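Local coordinates for protein tRNA (Guanosine-2'-O-)-methyltransferase (Aquifex aeolicus, PDB 1ZJR) that catalyses 2'-O methylation of guanosine 18 in a subset of tRNAs, using S-adenosyl-L-methionine as methyl donor, at residues W77-K82 and Q189-K194; V110-V115 and T161-Y166; D116-T121 and E173-Y178. One frame throughout, in Å; residues are numbered along the deposited sequence.

Overall arrangement
Along the chain, interactions 2 and 3 fall between the segments of interaction 1, and they alternate: 110-115 runs on into 116-121, then 161-166 and 173-178 follow on or just past helix 157-174. That helix serves both contacts, whose centres are about 13 Å apart and which Tyr-117 joins, its OH hydrogen-bonded to Phe-112 O and packed on Ile-164. Interaction 1, where helix 185-200 meets strand 79-82, lies apart, its centre about 26 Å from that of interaction 2 and about 22 Å from that of interaction 3. Helix 157-174 thus holds the part of the knotted fold with the predicted cofactor site, while interaction 1 fastens the C-terminal helix to the far edge of the parallel sheet.

Interaction 1 (W77-K82 and Q189-K194); sequences WVFIEK and QKILKK
Phe-79, at the start of strand 79-82, faces the turn of helix 185-200 that carries Ile-191 and Lys-194, and the two backbones stay well apart, with Phe-79 CA 10.1 Å from Ile-191 CA. No hydrogen bond crosses between the segments; the gap is bridged by side chains. Ile-191 and Lys-194, three residues apart on the helix, both direct their CB atoms at the strand. The methyl CD1 of Ile-191 comes to the edge of the phenyl ring, close to its plane, and lies 4.1 Å from Phe-79 CE1. With CG1 set beside the backbone N (chi1 -61°) and the chain extended beyond it (chi2 175°), this methyl is carried out from the helix to the ring. Strand 79-82 is an outermost strand of the parallel sheet, bound through the Phe-79 backbone to Leu-52 and Leu-54 of strand 51-57, so the contact sets the C-terminal helix against a sheet margin of the SPOUT fold. Near the ring's other epsilon carbon, the extended arm of Lys-194 brings NZ obliquely to 4.3 Å from Phe-79 CE2. Trp-195, next along the helix, also meets the rings of Phe-79 and Trp-77.

Interaction 2 (V110-V115 and T161-Y166); sequences VNFREV and TGIILY
The phenyl ring of Phe-112 lies between its own neighbour in sequence, Arg-113, and the isoleucines of helix 157-174. Arg-113 CG sits on one face, 3.6 Å above the ring plane and displaced toward the rim. Farther out, the arginine chain runs extended alongside the ring, and the turn at chi4 (91°) sets the centre of one guanidinium face over Phe-112 CZ, which lies 3.4 Å from the guanidinium plane, the two planes being inclined to each other. Ile-163 and Ile-164 approach obliquely from the other side of the ring plane. The branch methyl CG2 of Ile-163 touches the end of the ring, 3.6 Å from Phe-112 CZ, the two side chains crossing at about a right angle. Nearer the root of the ring, Phe-112 CD1 is 4.0 Å from Ile-164 CA and also meets CG1 of the same residue, so the ring rests on helix backbone as well as side chain. A chi1 of 77°, which puts CG between the backbone N and the carbonyl carbon, turns the ring onto the helix. An alanine at this position is likely to open a gap beside both isoleucines and leave the Arg-113 arm without the ring it packs on. The local chain is bent by an Asx turn: Asn-111 OD1 accepts from Arg-113 N at 2.9 Å, nearly straight (164°) and in the carbonyl plane. Behind Phe-112, strand 110-111 pairs with strand 142-145. Ile-164 lies close to Thr-103 and Ile-163 to Leu-155, both predicted to bind S-adenosyl-L-methionine, so the packing backs the probable cofactor pocket, which in this superfamily is built at the C-terminal trefoil knot.

Interaction 3 (D116-T121 and E173-Y178); sequences DYTKPT and EEKGMY
Lys-175 and Met-177 reach Thr-118 from the end of helix 157-174, which is closed by a Schellman motif: Met-177 N bonds to Arg-172 O and Gly-176 N to Glu-173 O, with Gly-176 at positive phi as the C-prime residue. Facing it, the loop leading to strand 121-126 contains an Asx turn at Asp-116. The polar contacts form a chain of hydrogen bonds. Lys-175 NZ donates to Thr-118 OG1 (2.9 Å), and that hydroxyl in turn donates to Asp-116 OD1 at 2.6 Å, using the syn lone pair of the carboxylate oxygen. Thr-118 N closes the Asx turn on the same OD1 from the anti side, 31° out of the carboxylate plane, so two bonds hold this oxygen. As for charge, Asp-116 OD2 is 4.4 Å from Lys-175 NZ, beyond a salt bridge, though the opposite charges probably still attract and may polarise the hydroxyl between them. Nearby, Gln-171 and Arg-172 bind the backbone of Tyr-117, tying the same loop to the helix. Van der Waals packing completes the contact. The lysine chain, extended beyond CG, crosses the threonine at about a right angle, its CD and CE against Thr-118 CG2. Met-177 lays SD near Thr-118 CB, and the bend at chi3 (78°) brings its terminal methyl CE to 3.3 Å from the carbonyl oxygen Thr-118 O.

Interaction 1 (W77-K82 and Q189-K194)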
# COMPACT_ATOMS: atom_id res chain seq x y z
N TRP A 77 -5.51 9.68 -5.98
CA TRP A 77 -5.86 9.83 -4.57
C TRP A 77 -5.07 8.98 -3.58
O TRP A 77 -5.52 8.72 -2.46
CB TRP A 77 -7.37 9.61 -4.39
CG TRP A 77 -8.20 10.68 -5.07
CD1 TRP A 77 -7.73 11.74 -5.80
CD2 TRP A 77 -9.63 10.78 -5.11
NE1 TRP A 77 -8.78 12.48 -6.30
CE2 TRP A 77 -9.95 11.92 -5.89
CE3 TRP A 77 -10.67 10.02 -4.57
CZ2 TRP A 77 -11.27 12.31 -6.14
CZ3 TRP A 77 -11.99 10.41 -4.82
CH2 TRP A 77 -12.27 11.54 -5.59
N VAL A 78 -3.88 8.56 -4.00
CA VAL A 78 -2.97 7.81 -3.15
C VAL A 78 -1.62 8.51 -3.32
O VAL A 78 -1.25 8.84 -4.45
CB VAL A 78 -2.82 6.33 -3.61
CG1 VAL A 78 -1.70 5.65 -2.82
CG2 VAL A 78 -4.13 5.58 -3.40
N PHE A 79 -0.91 8.77 -2.23
CA PHE A 79 0.40 9.42 -2.32
C PHE A 79 1.40 8.34 -2.69
O PHE A 79 1.59 7.37 -1.94
CB PHE A 79 0.82 10.05 -0.99
CG PHE A 79 0.13 11.34 -0.67
CD1 PHE A 79 -0.98 11.36 0.16
CD2 PHE A 79 0.60 12.54 -1.20
CE1 PHE A 79 -1.62 12.56 0.47
CE2 PHE A 79 -0.02 13.74 -0.90
CZ PHE A 79 -1.14 13.76 -0.06
N ILE A 80 2.04 8.50 -3.84
CA ILE A 80 3.02 7.53 -4.32
C ILE A 80 4.40 8.17 -4.24
O ILE A 80 4.65 9.19 -4.89
CB ILE A 80 2.68 7.10 -5.77
CG1 ILE A 80 1.23 6.62 -5.83
CG2 ILE A 80 3.61 6.00 -6.22
CD1 ILE A 80 0.72 6.34 -7.23
N GLU A 81 5.28 7.59 -3.44
CA GLU A 81 6.62 8.12 -3.24
C GLU A 81 7.74 7.13 -3.52
O GLU A 81 7.78 6.04 -2.96
CB GLU A 81 6.76 8.63 -1.80
CG GLU A 81 8.06 9.37 -1.50
CD GLU A 81 8.12 9.87 -0.07
OE1 GLU A 81 7.15 10.52 0.38
OE2 GLU A 81 9.14 9.62 0.62
N LYS A 82 8.66 7.53 -4.40
CA LYS A 82 9.80 6.71 -4.76
C LYS A 82 10.84 6.79 -3.63
O LYS A 82 11.07 7.85 -3.07
CB LYS A 82 10.40 7.23 -6.08
CG LYS A 82 11.71 6.57 -6.51
CD LYS A 82 12.16 7.10 -7.87
CE LYS A 82 13.61 6.75 -8.16
NZ LYS A 82 14.03 7.23 -9.51
N GLN A 189 -8.34 18.82 5.12
CA GLN A 189 -8.39 20.07 4.38
C GLN A 189 -7.09 20.33 3.63
O GLN A 189 -7.11 20.84 2.51
CB GLN A 189 -8.72 21.25 5.30
CG GLN A 189 -10.20 21.43 5.54
CD GLN A 189 -10.52 22.69 6.31
OE1 GLN A 189 -10.12 23.79 5.92
NE2 GLN A 189 -11.26 22.54 7.40
N LYS A 190 -5.97 19.98 4.24
CA LYS A 190 -4.68 20.20 3.60
C LYS A 190 -4.59 19.38 2.31
O LYS A 190 -4.15 19.87 1.27
CB LYS A 190 -3.53 19.81 4.54
CG LYS A 190 -2.15 20.09 3.95
CD LYS A 190 -1.02 19.51 4.80
CE LYS A 190 -1.02 17.99 4.76
NZ LYS A 190 -0.82 17.45 3.39
N ILE A 191 -5.00 18.12 2.39
CA ILE A 191 -4.96 17.25 1.22
C ILE A 191 -5.94 17.72 0.15
O ILE A 191 -5.60 17.74 -1.03
CB ILE A 191 -5.24 15.79 1.61
CG1 ILE A 191 -4.16 15.31 2.59
CG2 ILE A 191 -5.28 14.91 0.35
CD1 ILE A 191 -4.39 13.92 3.15
N LEU A 192 -7.15 18.09 0.55
CA LEU A 192 -8.14 18.57 -0.41
C LEU A 192 -7.58 19.74 -1.20
O LEU A 192 -7.65 19.77 -2.44
CB LEU A 192 -9.42 19.02 0.31
CG LEU A 192 -10.41 17.94 0.78
CD1 LEU A 192 -11.55 18.59 1.56
CD2 LEU A 192 -10.94 17.19 -0.42
N LYS A 193 -7.01 20.70 -0.48
CA LYS A 193 -6.43 21.88 -1.11
C LYS A 193 -5.28 21.50 -2.04
O LYS A 193 -5.23 21.93 -3.19
CB LYS A 193 -5.93 22.86 -0.04
CG LYS A 193 -7.04 23.51 0.77
CD LYS A 193 -6.47 24.45 1.83
CE LYS A 193 -7.58 25.17 2.58
NZ LYS A 193 -8.46 24.22 3.32
N LYS A 194 -4.37 20.68 -1.53
CA LYS A 194 -3.21 20.26 -2.30
C LYS A 194 -3.57 19.52 -3.58
O LYS A 194 -3.12 19.89 -4.67
CB LYS A 194 -2.30 19.38 -1.44
CG LYS A 194 -1.00 18.96 -2.13
CD LYS A 194 -0.06 18.26 -1.16
CE LYS A 194 1.27 17.94 -1.82
NZ LYS A 194 2.25 17.34 -0.87

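Interaction 2 (V110-V115 and T161-Y166)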
# COMPACT_ATOMS: atom_id res chain seq x y z
N VAL A 110 4.89 -17.24 8.27
CA VAL A 110 3.60 -17.60 8.82
C VAL A 110 2.46 -17.25 7.86
O VAL A 110 2.62 -16.42 6.97
CB VAL A 110 3.34 -16.89 10.16
CG1 VAL A 110 4.48 -17.18 11.12
CG2 VAL A 110 3.19 -15.39 9.94
N ASN A 111 1.32 -17.91 8.06
CA ASN A 111 0.13 -17.68 7.26
C ASN A 111 -0.21 -16.19 7.42
O ASN A 111 -0.27 -15.68 8.55
CB ASN A 111 -1.01 -18.58 7.78
CG ASN A 111 -2.28 -18.45 6.98
OD1 ASN A 111 -2.89 -17.38 6.93
ND2 ASN A 111 -2.71 -19.54 6.35
N PHE A 112 -0.45 -15.50 6.31
CA PHE A 112 -0.74 -14.06 6.34
C PHE A 112 -1.92 -13.65 7.22
O PHE A 112 -2.03 -12.48 7.61
CB PHE A 112 -0.95 -13.53 4.91
CG PHE A 112 -2.29 -13.87 4.33
CD1 PHE A 112 -3.27 -12.88 4.19
CD2 PHE A 112 -2.59 -15.16 3.93
CE1 PHE A 112 -4.52 -13.18 3.65
CE2 PHE A 112 -3.84 -15.48 3.39
CZ PHE A 112 -4.81 -14.49 3.25
N ARG A 113 -2.80 -14.58 7.55
CA ARG A 113 -3.95 -14.23 8.39
C ARG A 113 -3.62 -14.20 9.88
O ARG A 113 -4.46 -13.84 10.71
CB ARG A 113 -5.11 -15.20 8.14
CG ARG A 113 -5.63 -15.19 6.70
CD ARG A 113 -6.99 -15.87 6.58
NE ARG A 113 -7.48 -15.87 5.20
CZ ARG A 113 -7.24 -16.83 4.31
NH1 ARG A 113 -6.53 -17.90 4.65
NH2 ARG A 113 -7.72 -16.72 3.07
N GLU A 114 -2.39 -14.57 10.24
CA GLU A 114 -1.98 -14.58 11.64
C GLU A 114 -1.50 -13.22 12.13
O GLU A 114 -1.32 -13.00 13.33
CB GLU A 114 -0.90 -15.65 11.86
CG GLU A 114 -1.40 -17.06 11.61
CD GLU A 114 -0.36 -18.13 11.86
OE1 GLU A 114 -0.66 -19.31 11.60
OE2 GLU A 114 0.76 -17.79 12.32
N VAL A 115 -1.32 -12.29 11.20
CA VAL A 115 -0.87 -10.95 11.52
C VAL A 115 -2.04 -10.05 11.91
O VAL A 115 -3.15 -10.22 11.41
CB VAL A 115 -0.13 -10.32 10.31
CG1 VAL A 115 0.12 -8.83 10.56
CG2 VAL A 115 1.19 -11.04 10.08
N THR A 161 -1.08 -9.00 -3.27
CA THR A 161 -1.24 -7.74 -2.56
C THR A 161 -2.70 -7.49 -2.22
O THR A 161 -3.02 -7.05 -1.11
CB THR A 161 -0.69 -6.56 -3.39
OG1 THR A 161 0.73 -6.72 -3.56
CG2 THR A 161 -0.96 -5.23 -2.68
N GLY A 162 -3.59 -7.77 -3.17
CA GLY A 162 -5.00 -7.58 -2.91
C GLY A 162 -5.53 -8.53 -1.85
O GLY A 162 -6.34 -8.16 -1.01
N ILE A 163 -5.08 -9.78 -1.90
CA ILE A 163 -5.53 -10.78 -0.94
C ILE A 163 -5.13 -10.37 0.48
O ILE A 163 -5.94 -10.42 1.41
CB ILE A 163 -4.91 -12.16 -1.27
CG1 ILE A 163 -5.52 -12.68 -2.57
CG2 ILE A 163 -5.13 -13.15 -0.10
CD1 ILE A 163 -4.75 -13.82 -3.22
N ILE A 164 -3.88 -9.96 0.64
CA ILE A 164 -3.39 -9.56 1.95
C ILE A 164 -4.06 -8.28 2.41
O ILE A 164 -4.52 -8.20 3.55
CB ILE A 164 -1.87 -9.37 1.93
CG1 ILE A 164 -1.19 -10.68 1.50
CG2 ILE A 164 -1.38 -8.95 3.33
CD1 ILE A 164 0.30 -10.54 1.20
N LEU A 165 -4.13 -7.27 1.54
CA LEU A 165 -4.77 -6.02 1.93
C LEU A 165 -6.24 -6.19 2.30
O LEU A 165 -6.77 -5.44 3.12
CB LEU A 165 -4.63 -4.97 0.83
CG LEU A 165 -3.24 -4.33 0.72
CD1 LEU A 165 -3.22 -3.34 -0.44
CD2 LEU A 165 -2.89 -3.62 2.04
N TYR A 166 -6.91 -7.16 1.69
CA TYR A 166 -8.32 -7.34 2.04
C TYR A 166 -8.51 -8.11 3.34
O TYR A 166 -9.59 -8.09 3.93
CB TYR A 166 -9.11 -7.92 0.87
CG TYR A 166 -9.77 -6.80 0.10
CD1 TYR A 166 -10.98 -6.24 0.53
CD2 TYR A 166 -9.13 -6.21 -1.00
CE1 TYR A 166 -11.53 -5.12 -0.10
CE2 TYR A 166 -9.67 -5.09 -1.63
CZ TYR A 166 -10.86 -4.55 -1.18
OH TYR A 166 -11.38 -3.43 -1.81

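Interaction 3 (D116-T121 and E173-Y178)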
# COMPACT_ATOMS: atom_id res chain seq x y z
N ASP A 116 -1.79 -9.12 12.82
CA ASP A 116 -2.81 -8.16 13.25
C ASP A 116 -2.58 -6.89 12.44
O ASP A 116 -1.70 -6.09 12.76
CB ASP A 116 -2.66 -7.87 14.75
CG ASP A 116 -3.65 -6.83 15.24
OD1 ASP A 116 -4.39 -6.25 14.42
OD2 ASP A 116 -3.68 -6.58 16.47
N TYR A 117 -3.37 -6.70 11.38
CA TYR A 117 -3.22 -5.53 10.52
C TYR A 117 -3.92 -4.27 11.02
O TYR A 117 -3.86 -3.24 10.36
CB TYR A 117 -3.74 -5.85 9.10
CG TYR A 117 -3.01 -7.00 8.42
CD1 TYR A 117 -3.45 -8.32 8.57
CD2 TYR A 117 -1.85 -6.78 7.68
CE1 TYR A 117 -2.75 -9.38 7.99
CE2 TYR A 117 -1.15 -7.83 7.10
CZ TYR A 117 -1.60 -9.13 7.26
OH TYR A 117 -0.90 -10.17 6.70
N THR A 118 -4.55 -4.34 12.19
CA THR A 118 -5.25 -3.17 12.74
C THR A 118 -4.33 -2.17 13.43
O THR A 118 -4.73 -1.04 13.70
CB THR A 118 -6.36 -3.58 13.74
OG1 THR A 118 -5.77 -4.12 14.92
CG2 THR A 118 -7.29 -4.61 13.10
N LYS A 119 -3.10 -2.58 13.72
CA LYS A 119 -2.13 -1.69 14.35
C LYS A 119 -1.32 -1.03 13.23
O LYS A 119 -1.36 -1.48 12.09
CB LYS A 119 -1.18 -2.49 15.25
CG LYS A 119 -0.44 -3.59 14.51
CD LYS A 119 0.64 -4.25 15.36
CE LYS A 119 0.05 -5.04 16.51
NZ LYS A 119 1.11 -5.82 17.21
N PRO A 120 -0.58 0.06 13.55
CA PRO A 120 0.23 0.72 12.51
C PRO A 120 1.06 -0.33 11.80
O PRO A 120 1.88 -1.03 12.42
CB PRO A 120 1.08 1.70 13.32
CG PRO A 120 0.13 2.11 14.42
CD PRO A 120 -0.48 0.77 14.83
N THR A 121 0.86 -0.44 10.49
CA THR A 121 1.54 -1.46 9.70
C THR A 121 2.03 -1.01 8.33
O THR A 121 1.37 -0.23 7.64
CB THR A 121 0.58 -2.64 9.43
OG1 THR A 121 0.14 -3.20 10.67
CG2 THR A 121 1.27 -3.73 8.58
N GLU A 173 -12.26 -3.37 9.37
CA GLU A 173 -13.69 -3.16 9.25
C GLU A 173 -14.38 -3.64 10.53
O GLU A 173 -15.27 -2.97 11.06
CB GLU A 173 -14.23 -3.94 8.05
CG GLU A 173 -15.73 -4.15 8.07
CD GLU A 173 -16.50 -2.85 8.04
OE1 GLU A 173 -17.72 -2.88 8.31
OE2 GLU A 173 -15.90 -1.80 7.75
N GLU A 174 -13.95 -4.80 11.01
CA GLU A 174 -14.51 -5.41 12.21
C GLU A 174 -14.37 -4.52 13.44
O GLU A 174 -15.21 -4.58 14.35
CB GLU A 174 -13.86 -6.77 12.45
CG GLU A 174 -14.49 -7.57 13.58
CD GLU A 174 -14.21 -9.06 13.46
OE1 GLU A 174 -14.58 -9.81 14.39
OE2 GLU A 174 -13.64 -9.48 12.43
N LYS A 175 -13.32 -3.71 13.48
CA LYS A 175 -13.10 -2.80 14.60
C LYS A 175 -13.67 -1.41 14.34
O LYS A 175 -13.45 -0.48 15.11
CB LYS A 175 -11.60 -2.67 14.90
CG LYS A 175 -10.96 -3.94 15.42
CD LYS A 175 -9.58 -3.65 15.99
CE LYS A 175 -8.92 -4.91 16.50
NZ LYS A 175 -7.61 -4.62 17.14
N GLY A 176 -14.42 -1.28 13.24
CA GLY A 176 -15.02 -0.01 12.90
C GLY A 176 -14.02 1.07 12.52
O GLY A 176 -14.30 2.26 12.63
N MET A 177 -12.84 0.66 12.05
CA MET A 177 -11.82 1.63 11.67
C MET A 177 -12.10 2.40 10.38
O MET A 177 -11.37 3.33 10.03
CB MET A 177 -10.46 0.95 11.63
CG MET A 177 -9.95 0.65 13.03
SD MET A 177 -8.47 -0.33 13.08
CE MET A 177 -7.24 0.90 12.71
N TYR A 178 -13.16 2.02 9.67
CA TYR A 178 -13.55 2.73 8.46
C TYR A 178 -14.76 3.60 8.78
O TYR A 178 -15.23 4.35 7.93
CB TYR A 178 -13.94 1.76 7.34
CG TYR A 178 -12.77 1.04 6.71
CD1 TYR A 178 -12.47 -0.27 7.07
CD2 TYR A 178 -11.98 1.67 5.75
CE1 TYR A 178 -11.41 -0.95 6.47
CE2 TYR A 178 -10.92 1.00 5.15
CZ TYR A 178 -10.64 -0.31 5.51
OH TYR A 178 -9.59 -0.98 4.91